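Local coordinates for uncharacterized protein (Thermus thermophilus HB8, PDB 6SCE) that acts as a DNA nuclease of Type III CRISPR defence that is switched on by cyclic oligoadenylate, at residues R95-W100 with L390-R395; Y503-H508 with W553-K558; E566-M571 with L603-L608. All coordinates share one frame; numbering follows the deposited sequence.

In the fold
Interaction 1 joins two domains of Rossmann-like topology, consistent with a pair of CARF domains. Interactions 2 and 3 lie on the other side of the chain's centre, with centres about 44 and 43 Å from that of interaction 1, in a nuclease-like domain built on one mixed sheet. Their own centres are about 11 Å apart, and they touch: E556 OE1 forms a 3.2 Å salt bridge with R567 NH2, and the selenomethionine methyl M571 CE packs 3.3 Å from F554 O. Strand 551-558 is followed closely by helix 561-579, and both contacts reach the same sheet. None of the three touches the nucleic acid: their nearest atoms are about 11, 10 and 14 Å from it.

Interaction 1. Residues R95-W100 with L390-R395; sequences RFLGHW and LYLALR
From 95-100 a single methyl, L97 CD2, makes the side-chain contacts, with Y391 and L392. It stands 4.2 Å from L392 CD2, and the leucine side chains cross at about a right angle. The same CD2 lies 4.3 Å from Y391 CD2, approaching the tyrosine ring obliquely. No hydrogen bond joins the segments. L97 gets there because its CG is anti to the backbone N (chi1 177°), which sends the branch toward the other segment; the segments' nearest CA atoms, those of L97 and L392, are 9.9 Å apart. Helix 90-100 packs on the first Rossmann-like sheet and helix 384-393 belongs to the second; the same strand order, 3-2-1-4-5, opens both sheets, so topologically equivalent helices, each between the fourth and fifth strands, meet, consistent with a CARF-like pairing within one chain. Behind the contact L97 rests on V107 of strand 105-111, while L392 also touches R101. Past helix 384-393, R395 NH1 donates to L392 O at 3.0 Å in a bent bond (135°) and to L394 O at 2.9 Å in a straighter one (158°) from well above that carbonyl plane; both acceptors lie near the guanidinium plane. R395 NE forms a salt bridge with E366 of helix 354-370.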
loop_
_atom_site.group_PDB
_atom_site.type_symbol
_atom_site.label_atom_id
_atom_site.label_comp_id
_atom_site.label_asym_id
_atom_site.label_seq_id
_atom_site.Cartn_x
_atom_site.Cartn_y
_atom_site.Cartn_z
ATOM N N ARG A 95 -5.446 9.457 -18.898
ATOM C CA ARG A 95 -6.040 10.646 -19.541
ATOM C C ARG A 95 -5.026 11.451 -20.359
ATOM O O ARG A 95 -5.308 11.846 -21.499
ATOM C CB ARG A 95 -6.704 11.517 -18.519
ATOM C CG ARG A 95 -7.925 10.784 -17.935
ATOM C CD ARG A 95 -8.887 11.667 -17.243
ATOM N NE ARG A 95 -9.423 12.670 -18.164
ATOM C CZ ARG A 95 -10.054 13.757 -17.769
ATOM N NH1 ARG A 95 -10.282 13.968 -16.483
ATOM N NH2 ARG A 95 -10.458 14.645 -18.675
ATOM N N PHE A 96 -3.827 11.640 -19.806
ATOM C CA PHE A 96 -2.759 12.298 -20.550
ATOM C C PHE A 96 -2.340 11.494 -21.760
ATOM O O PHE A 96 -2.065 12.071 -22.806
ATOM C CB PHE A 96 -1.536 12.554 -19.663
ATOM C CG PHE A 96 -1.585 13.850 -18.939
ATOM C CD1 PHE A 96 -2.695 14.193 -18.175
ATOM C CD2 PHE A 96 -0.518 14.738 -18.995
ATOM C CE1 PHE A 96 -2.746 15.385 -17.495
ATOM C CE2 PHE A 96 -0.580 15.943 -18.321
ATOM C CZ PHE A 96 -1.682 16.257 -17.547
ATOM N N LEU A 97 -2.298 10.168 -21.656
ATOM C CA LEU A 97 -1.886 9.381 -22.808
ATOM C C LEU A 97 -2.886 9.591 -23.953
ATOM O O LEU A 97 -2.471 9.730 -25.111
ATOM C CB LEU A 97 -1.800 7.915 -22.504
ATOM C CG LEU A 97 -1.456 6.979 -23.661
ATOM C CD1 LEU A 97 -0.097 7.301 -24.262
ATOM C CD2 LEU A 97 -1.515 5.551 -23.174
ATOM N N GLY A 98 -4.182 9.622 -23.631
ATOM C CA GLY A 98 -5.207 9.874 -24.682
ATOM C C GLY A 98 -4.948 11.186 -25.426
ATOM O O GLY A 98 -5.045 11.245 -26.637
ATOM N N HIS A 99 -4.613 12.226 -24.680
ATOM C CA HIS A 99 -4.457 13.566 -25.202
ATOM C C HIS A 99 -3.133 13.769 -25.940
ATOM O O HIS A 99 -3.101 14.429 -26.989
ATOM C CB HIS A 99 -4.573 14.558 -24.048
ATOM C CG HIS A 99 -4.415 15.998 -24.445
ATOM N ND1 HIS A 99 -5.458 16.772 -24.924
ATOM C CD2 HIS A 99 -3.331 16.809 -24.424
ATOM C CE1 HIS A 99 -5.021 17.990 -25.174
ATOM N NE2 HIS A 99 -3.735 18.041 -24.884
ATOM N N TRP A 100 -2.050 13.189 -25.413
ATOM C CA TRP A 100 -0.699 13.523 -25.855
ATOM C C TRP A 100 -0.153 12.631 -26.948
ATOM O O TRP A 100 0.979 12.829 -27.403
ATOM C CB TRP A 100 0.273 13.647 -24.642
ATOM C CG TRP A 100 0.062 14.922 -23.908
ATOM C CD1 TRP A 100 -0.513 15.085 -22.699
ATOM C CD2 TRP A 100 0.369 16.219 -24.382
ATOM N NE1 TRP A 100 -0.557 16.401 -22.371
ATOM C CE2 TRP A 100 -0.032 17.123 -23.409
ATOM C CE3 TRP A 100 0.945 16.702 -25.560
ATOM C CZ2 TRP A 100 0.123 18.494 -23.551
ATOM C CZ3 TRP A 100 1.093 18.076 -25.700
ATOM C CH2 TRP A 100 0.690 18.941 -24.718
ATOM N N LEU A 390 -3.203 -2.366 -19.801
ATOM C CA LEU A 390 -4.577 -2.781 -19.704
ATOM C C LEU A 390 -5.453 -1.785 -20.439
ATOM O O LEU A 390 -6.334 -2.179 -21.173
ATOM C CB LEU A 390 -5.009 -2.925 -18.240
ATOM C CG LEU A 390 -6.515 -3.048 -17.946
ATOM C CD1 LEU A 390 -7.170 -4.124 -18.761
ATOM C CD2 LEU A 390 -6.689 -3.395 -16.481
ATOM N N TYR A 391 -5.232 -0.494 -20.234
ATOM C CA TYR A 391 -6.032 0.508 -20.921
ATOM C C TYR A 391 -5.926 0.343 -22.451
ATOM O O TYR A 391 -6.917 0.465 -23.154
ATOM C CB TYR A 391 -5.580 1.914 -20.524
ATOM C CG TYR A 391 -6.133 2.972 -21.431
ATOM C CD1 TYR A 391 -7.470 3.322 -21.383
ATOM C CD2 TYR A 391 -5.307 3.648 -22.316
ATOM C CE1 TYR A 391 -7.988 4.305 -22.225
ATOM C CE2 TYR A 391 -5.811 4.629 -23.158
ATOM C CZ TYR A 391 -7.148 4.954 -23.108
ATOM O OH TYR A 391 -7.622 5.955 -23.955
ATOM N N LEU A 392 -4.735 0.021 -22.940
ATOM C CA LEU A 392 -4.499 -0.084 -24.388
ATOM C C LEU A 392 -5.126 -1.342 -24.995
ATOM O O LEU A 392 -5.303 -1.418 -26.221
ATOM C CB LEU A 392 -2.993 -0.013 -24.695
ATOM C CG LEU A 392 -2.389 1.379 -24.478
ATOM C CD1 LEU A 392 -0.884 1.340 -24.490
ATOM C CD2 LEU A 392 -2.891 2.392 -25.499
ATOM N N ALA A 393 -5.455 -2.305 -24.151
ATOM C CA ALA A 393 -6.211 -3.488 -24.561
ATOM C C ALA A 393 -7.683 -3.195 -24.780
ATOM O O ALA A 393 -8.382 -3.984 -25.402
ATOM C CB ALA A 393 -6.087 -4.578 -23.522
ATOM N N LEU A 394 -8.172 -2.094 -24.211
ATOM C CA LEU A 394 -9.592 -1.808 -24.241
ATOM C C LEU A 394 -10.028 -1.360 -25.635
ATOM O O LEU A 394 -9.208 -0.966 -26.448
ATOM C CB LEU A 394 -9.968 -0.763 -23.214
ATOM C CG LEU A 394 -9.560 -1.184 -21.788
ATOM C CD1 LEU A 394 -10.055 -0.119 -20.835
ATOM C CD2 LEU A 394 -10.047 -2.567 -21.346
ATOM N N ARG A 395 -11.320 -1.499 -25.895
ATOM C CA ARG A 395 -11.937 -1.003 -27.117
ATOM C C ARG A 395 -13.256 -0.363 -26.725
ATOM O O ARG A 395 -13.779 -0.625 -25.632
ATOM C CB ARG A 395 -12.222 -2.155 -28.103
ATOM C CG ARG A 395 -11.009 -2.982 -28.499
ATOM C CD ARG A 395 -10.025 -2.240 -29.383
ATOM N NE ARG A 395 -8.914 -3.130 -29.768
ATOM C CZ ARG A 395 -7.725 -3.235 -29.150
ATOM N NH1 ARG A 395 -7.406 -2.491 -28.091
ATOM N NH2 ARG A 395 -6.827 -4.093 -29.615
#

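Interaction 2. Residues Y503-H508 with W553-K558; sequences YAVYSH and WFVECK
V505 on helix 499-513 sets its two methyl groups against two residues of strand 551-558, V555 and C557. The apolar contacts come first. V505 and V555 reach toward each other tip to tip, CG1 to CG1 at 3.9 Å, each of these methyls lying anti to its own backbone N. The second V505 branch, CG2, packs 3.9 Å from C557 SG, and V505 CB is 4.0 Å from the same sulfur, so the thiol lies alongside the valine. V588 on strand 584-592 and F619 also touch V505.

No hydrogen bond crosses the contact; those present lie within the helix or join the strand to its neighbour. Y503 O is gripped twice, by S507 N at 2.9 Å in the helical pattern and by S507 OG at 2.8 Å, the two donors arriving from opposite faces of its carbonyl plane. That hydroxyl also sits over the rim of one face of the Y503 ring. On the strand, C557 N donates to D543 OD2 of strand 541-548.

Charged contacts lie on the other face of the strand, where K558 NZ forms a long salt bridge with E556 OE2. D543, E556 and K558 fit the D...ExK pattern of PD-(D/E)xK nucleases, consistent with this being the nuclease core. The strand is therefore two-sided: V555 and C557 offer only aliphatic carbon and sulfur to the helix, so this part of the helix-sheet interface rests on buried dispersion contacts, with no polar pairing across it, while the E556 and K558 side chains point away from it.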
loop_
_atom_site.group_PDB
_atom_site.type_symbol
_atom_site.label_atom_id
_atom_site.label_comp_id
_atom_site.label_asym_id
_atom_site.label_seq_id
_atom_site.Cartn_x
_atom_site.Cartn_y
_atom_site.Cartn_z
ATOM N N TYR A 503 -16.622 -5.099 23.800
ATOM C CA TYR A 503 -18.035 -5.209 23.446
ATOM C C TYR A 503 -18.719 -3.856 23.361
ATOM O O TYR A 503 -19.544 -3.628 22.471
ATOM C CB TYR A 503 -18.798 -6.099 24.422
ATOM C CG TYR A 503 -20.221 -6.286 23.985
ATOM C CD1 TYR A 503 -20.517 -7.034 22.855
ATOM C CD2 TYR A 503 -21.275 -5.687 24.673
ATOM C CE1 TYR A 503 -21.819 -7.204 22.430
ATOM C CE2 TYR A 503 -22.587 -5.845 24.251
ATOM C CZ TYR A 503 -22.855 -6.607 23.125
ATOM O OH TYR A 503 -24.150 -6.785 22.683
ATOM N N ALA A 504 -18.385 -2.961 24.285
ATOM C CA ALA A 504 -18.901 -1.587 24.244
ATOM C C ALA A 504 -18.437 -0.856 22.990
ATOM O O ALA A 504 -19.204 -0.131 22.362
ATOM C CB ALA A 504 -18.438 -0.812 25.468
ATOM N N VAL A 505 -17.164 -1.006 22.655
ATOM C CA VAL A 505 -16.641 -0.303 21.493
ATOM C C VAL A 505 -17.338 -0.837 20.241
ATOM O O VAL A 505 -17.855 -0.056 19.455
ATOM C CB VAL A 505 -15.109 -0.385 21.408
ATOM C CG1 VAL A 505 -14.602 0.105 20.043
ATOM C CG2 VAL A 505 -14.495 0.468 22.515
ATOM N N TYR A 506 -17.380 -2.160 20.091
ATOM C CA TYR A 506 -18.085 -2.790 18.983
ATOM C C TYR A 506 -19.549 -2.373 18.870
ATOM O O TYR A 506 -20.064 -2.163 17.757
ATOM C CB TYR A 506 -18.006 -4.303 19.088
ATOM C CG TYR A 506 -19.086 -5.031 18.313
ATOM C CD1 TYR A 506 -18.965 -5.247 16.943
ATOM C CD2 TYR A 506 -20.240 -5.489 18.949
ATOM C CE1 TYR A 506 -19.954 -5.914 16.234
ATOM C CE2 TYR A 506 -21.222 -6.167 18.252
ATOM C CZ TYR A 506 -21.082 -6.364 16.894
ATOM O OH TYR A 506 -22.071 -7.022 16.207
ATOM N N SER A 507 -20.228 -2.257 20.008
ATOM C CA SER A 507 -21.652 -1.926 19.987
ATOM C C SER A 507 -21.868 -0.528 19.469
ATOM O O SER A 507 -22.720 -0.311 18.619
ATOM C CB SER A 507 -22.294 -2.091 21.381
ATOM O OG SER A 507 -22.298 -3.462 21.776
ATOM N N HIS A 508 -21.116 0.431 19.978
ATOM C CA HIS A 508 -21.284 1.798 19.532
ATOM C C HIS A 508 -20.770 1.997 18.098
ATOM O O HIS A 508 -21.285 2.849 17.374
ATOM C CB HIS A 508 -20.621 2.772 20.496
ATOM C CG HIS A 508 -21.288 2.822 21.836
ATOM N ND1 HIS A 508 -22.574 3.294 22.004
ATOM C CD2 HIS A 508 -20.867 2.431 23.061
ATOM C CE1 HIS A 508 -22.911 3.199 23.278
ATOM N NE2 HIS A 508 -21.891 2.688 23.943
ATOM N N TRP A 553 -10.412 -0.574 9.016
ATOM C CA TRP A 553 -9.972 -0.067 10.320
ATOM C C TRP A 553 -9.756 -1.247 11.251
ATOM O O TRP A 553 -10.596 -2.141 11.313
ATOM C CB TRP A 553 -11.048 0.810 10.974
ATOM C CG TRP A 553 -11.328 2.127 10.315
ATOM C CD1 TRP A 553 -11.972 2.332 9.133
ATOM C CD2 TRP A 553 -11.046 3.419 10.847
ATOM N NE1 TRP A 553 -12.057 3.684 8.865
ATOM C CE2 TRP A 553 -11.514 4.370 9.911
ATOM C CE3 TRP A 553 -10.434 3.870 12.025
ATOM C CZ2 TRP A 553 -11.385 5.742 10.114
ATOM C CZ3 TRP A 553 -10.285 5.219 12.211
ATOM C CH2 TRP A 553 -10.755 6.150 11.255
ATOM N N PHE A 554 -8.627 -1.234 11.953
ATOM C CA PHE A 554 -8.370 -2.147 13.048
ATOM C C PHE A 554 -8.556 -1.382 14.348
ATOM O O PHE A 554 -8.188 -0.209 14.445
ATOM C CB PHE A 554 -6.946 -2.688 12.978
ATOM C CG PHE A 554 -6.679 -3.530 11.770
ATOM C CD1 PHE A 554 -7.585 -4.502 11.368
ATOM C CD2 PHE A 554 -5.514 -3.362 11.038
ATOM C CE1 PHE A 554 -7.339 -5.277 10.250
ATOM C CE2 PHE A 554 -5.262 -4.140 9.923
ATOM C CZ PHE A 554 -6.159 -5.101 9.536
ATOM N N VAL A 555 -9.106 -2.065 15.347
ATOM C CA VAL A 555 -9.425 -1.441 16.625
ATOM C C VAL A 555 -8.523 -2.026 17.711
ATOM O O VAL A 555 -8.313 -3.258 17.765
ATOM C CB VAL A 555 -10.895 -1.685 17.020
ATOM C CG1 VAL A 555 -11.236 -0.965 18.325
ATOM C CG2 VAL A 555 -11.834 -1.238 15.913
ATOM N N GLU A 556 -7.972 -1.148 18.554
ATOM C CA GLU A 556 -7.210 -1.593 19.743
ATOM C C GLU A 556 -7.880 -0.977 20.960
ATOM O O GLU A 556 -8.103 0.231 20.982
ATOM C CB GLU A 556 -5.738 -1.168 19.665
ATOM C CG GLU A 556 -4.870 -1.575 20.857
ATOM C CD GLU A 556 -4.552 -3.061 20.913
ATOM O OE1 GLU A 556 -4.758 -3.775 19.910
ATOM O OE2 GLU A 556 -4.075 -3.519 21.972
ATOM N N CYS A 557 -8.175 -1.814 21.956
ATOM C CA CYS A 557 -8.895 -1.417 23.168
ATOM C C CYS A 557 -8.026 -1.680 24.388
ATOM O O CYS A 557 -7.583 -2.810 24.590
ATOM C CB CYS A 557 -10.164 -2.243 23.327
ATOM S SG CYS A 557 -11.428 -1.876 22.099
ATOM N N LYS A 558 -7.789 -0.641 25.183
ATOM C CA LYS A 558 -6.911 -0.735 26.355
ATOM C C LYS A 558 -7.542 -0.023 27.557
ATOM O O LYS A 558 -8.361 0.890 27.384
ATOM C CB LYS A 558 -5.537 -0.127 26.048
ATOM C CG LYS A 558 -4.641 -0.978 25.143
ATOM C CD LYS A 558 -4.341 -2.342 25.747
ATOM C CE LYS A 558 -3.035 -2.909 25.220
ATOM N NZ LYS A 558 -2.958 -4.371 25.440
#

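Interaction 3. Residues E566-M571 with L603-L608; sequences ERAPIM and LVYMAL
A568 rests on L603 and Y605 of strand 603-607, and M571, nearly one turn on along helix 561-579, on L603. Just before them, the guanidinium end of R567 lies off the strand, in a salt bridge with E556, while its carbonyl O takes a hydrogen bond from M571 N at 2.9 Å. A568 sits closest to the strand: its CB lies 3.3 Å from Y605 OH, a tight approach, and 3.9 Å from L603 CD1. The same leucine methyl reaches A568 O at 3.7 Å, so L603 lies against both the side chain and the backbone of this residue. The tyrosine hydroxyl has a polar partner, being hydrogen-bonded to S600 OG. Helix 561-579 is the connection of a beta-alpha-beta crossover between the parallel neighbours 551-558 and 584-592, and it also covers the next parallel strand, 603-607. The axes of the two segments pass 10.6 Å apart at 156°, close to antiparallel. P569 points away from the strand; lacking an N-H, it cannot bond to the preceding turn, nor does I570 N, and the helix kinks here. The side chain of I570 packs on helix 206-220. In M571, a selenomethionine, CG is anti to the backbone N (chi1 -172°), which brings it to 3.9 Å from L603 CD2; the chain then bends at chi2 (81°) toward the sheet, where it touches M587 of strand 584-592.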
loop_
_atom_site.group_PDB
_atom_site.type_symbol
_atom_site.label_atom_id
_atom_site.label_comp_id
_atom_site.label_asym_id
_atom_site.label_seq_id
_atom_site.Cartn_x
_atom_site.Cartn_y
_atom_site.Cartn_z
ATOM N N GLU A 566 2.051 2.025 23.871
ATOM C CA GLU A 566 2.954 0.895 23.647
ATOM C C GLU A 566 2.621 0.162 22.346
ATOM O O GLU A 566 3.509 -0.412 21.693
ATOM C CB GLU A 566 2.873 -0.101 24.812
ATOM C CG GLU A 566 3.921 -1.208 24.768
ATOM N N ARG A 567 1.342 0.166 21.983
ATOM C CA ARG A 567 0.888 -0.556 20.809
ATOM C C ARG A 567 1.013 0.247 19.506
ATOM O O ARG A 567 1.123 -0.342 18.430
ATOM C CB ARG A 567 -0.547 -1.030 21.027
ATOM C CG ARG A 567 -0.633 -2.297 21.858
ATOM C CD ARG A 567 -0.355 -3.534 21.015
ATOM N NE ARG A 567 -1.371 -3.693 19.975
ATOM C CZ ARG A 567 -1.289 -4.518 18.934
ATOM N NH1 ARG A 567 -0.226 -5.288 18.756
ATOM N NH2 ARG A 567 -2.287 -4.564 18.061
ATOM N N ALA A 568 1.048 1.571 19.613
ATOM C CA ALA A 568 0.943 2.453 18.452
ATOM C C ALA A 568 1.976 2.200 17.333
ATOM O O ALA A 568 1.611 2.193 16.167
ATOM C CB ALA A 568 0.979 3.911 18.887
ATOM N N PRO A 569 3.261 2.004 17.684
ATOM C CA PRO A 569 4.255 1.792 16.631
ATOM C C PRO A 569 3.954 0.559 15.762
ATOM O O PRO A 569 4.019 0.644 14.541
ATOM C CB PRO A 569 5.560 1.583 17.410
ATOM C CG PRO A 569 5.321 2.246 18.740
ATOM C CD PRO A 569 3.869 2.021 19.030
ATOM N N ILE A 570 3.623 -0.560 16.395
ATOM C CA ILE A 570 3.298 -1.777 15.660
ATOM C C ILE A 570 1.941 -1.641 14.972
ATOM O O ILE A 570 1.788 -2.039 13.836
ATOM C CB ILE A 570 3.369 -3.031 16.557
ATOM C CG1 ILE A 570 4.845 -3.396 16.760
ATOM C CG2 ILE A 570 2.605 -4.214 15.951
ATOM C CD1 ILE A 570 5.062 -4.720 17.462
HETATM N N MSE A 571 0.970 -1.053 15.655
HETATM C CA MSE A 571 -0.345 -0.871 15.054
HETATM C C MSE A 571 -0.273 -0.066 13.769
HETATM O O MSE A 571 -0.958 -0.411 12.805
HETATM C CB MSE A 571 -1.281 -0.195 16.034
HETATM C CG MSE A 571 -2.705 -0.168 15.508
HETATM SE SE MSE A 571 -3.507 -1.920 15.873
HETATM C CE MSE A 571 -5.361 -1.239 15.877
ATOM N N LEU A 603 -3.494 6.633 12.755
ATOM C CA LEU A 603 -4.249 6.210 13.953
ATOM C C LEU A 603 -5.124 7.343 14.479
ATOM O O LEU A 603 -4.797 8.509 14.281
ATOM C CB LEU A 603 -3.310 5.731 15.043
ATOM C CG LEU A 603 -2.279 4.683 14.628
ATOM C CD1 LEU A 603 -1.354 4.361 15.793
ATOM C CD2 LEU A 603 -2.973 3.421 14.135
ATOM N N VAL A 604 -6.240 6.978 15.106
ATOM C CA VAL A 604 -7.183 7.921 15.714
ATOM C C VAL A 604 -7.337 7.477 17.178
ATOM O O VAL A 604 -7.498 6.289 17.457
ATOM C CB VAL A 604 -8.553 7.897 14.991
ATOM C CG1 VAL A 604 -9.590 8.762 15.705
ATOM C CG2 VAL A 604 -8.404 8.346 13.546
ATOM N N TYR A 605 -7.237 8.429 18.102
ATOM C CA TYR A 605 -7.241 8.135 19.532
ATOM C C TYR A 605 -8.536 8.613 20.169
ATOM O O TYR A 605 -8.920 9.777 20.006
ATOM C CB TYR A 605 -6.065 8.821 20.204
ATOM C CG TYR A 605 -4.752 8.188 19.842
ATOM C CD1 TYR A 605 -4.043 8.600 18.718
ATOM C CD2 TYR A 605 -4.232 7.166 20.605
ATOM C CE1 TYR A 605 -2.833 8.011 18.390
ATOM C CE2 TYR A 605 -3.031 6.574 20.288
ATOM C CZ TYR A 605 -2.335 6.997 19.178
ATOM O OH TYR A 605 -1.140 6.388 18.882
HETATM N N MSE A 606 -9.206 7.714 20.886
HETATM C CA MSE A 606 -10.463 8.047 21.561
HETATM C C MSE A 606 -10.488 7.494 22.957
HETATM O O MSE A 606 -9.686 6.617 23.323
HETATM C CB MSE A 606 -11.647 7.469 20.795
HETATM C CG MSE A 606 -11.719 8.022 19.378
HETATM SE SE MSE A 606 -13.359 7.395 18.543
HETATM C CE MSE A 606 -14.630 8.792 19.165
ATOM N N ALA A 607 -11.423 7.997 23.763
ATOM C CA ALA A 607 -11.542 7.542 25.140
ATOM C C ALA A 607 -12.960 7.690 25.695
ATOM O O ALA A 607 -13.684 8.629 25.358
ATOM C CB ALA A 607 -10.543 8.276 26.021
ATOM N N LEU A 608 -13.342 6.733 26.536
ATOM C CA LEU A 608 -14.631 6.771 27.219
ATOM C C LEU A 608 -14.645 7.949 28.197
ATOM O O LEU A 608 -15.601 8.733 28.217
ATOM C CB LEU A 608 -14.931 5.442 27.920
ATOM C CG LEU A 608 -15.626 4.388 27.054
ATOM C CD1 LEU A 608 -14.813 4.066 25.807
ATOM C CD2 LEU A 608 -15.888 3.114 27.845
#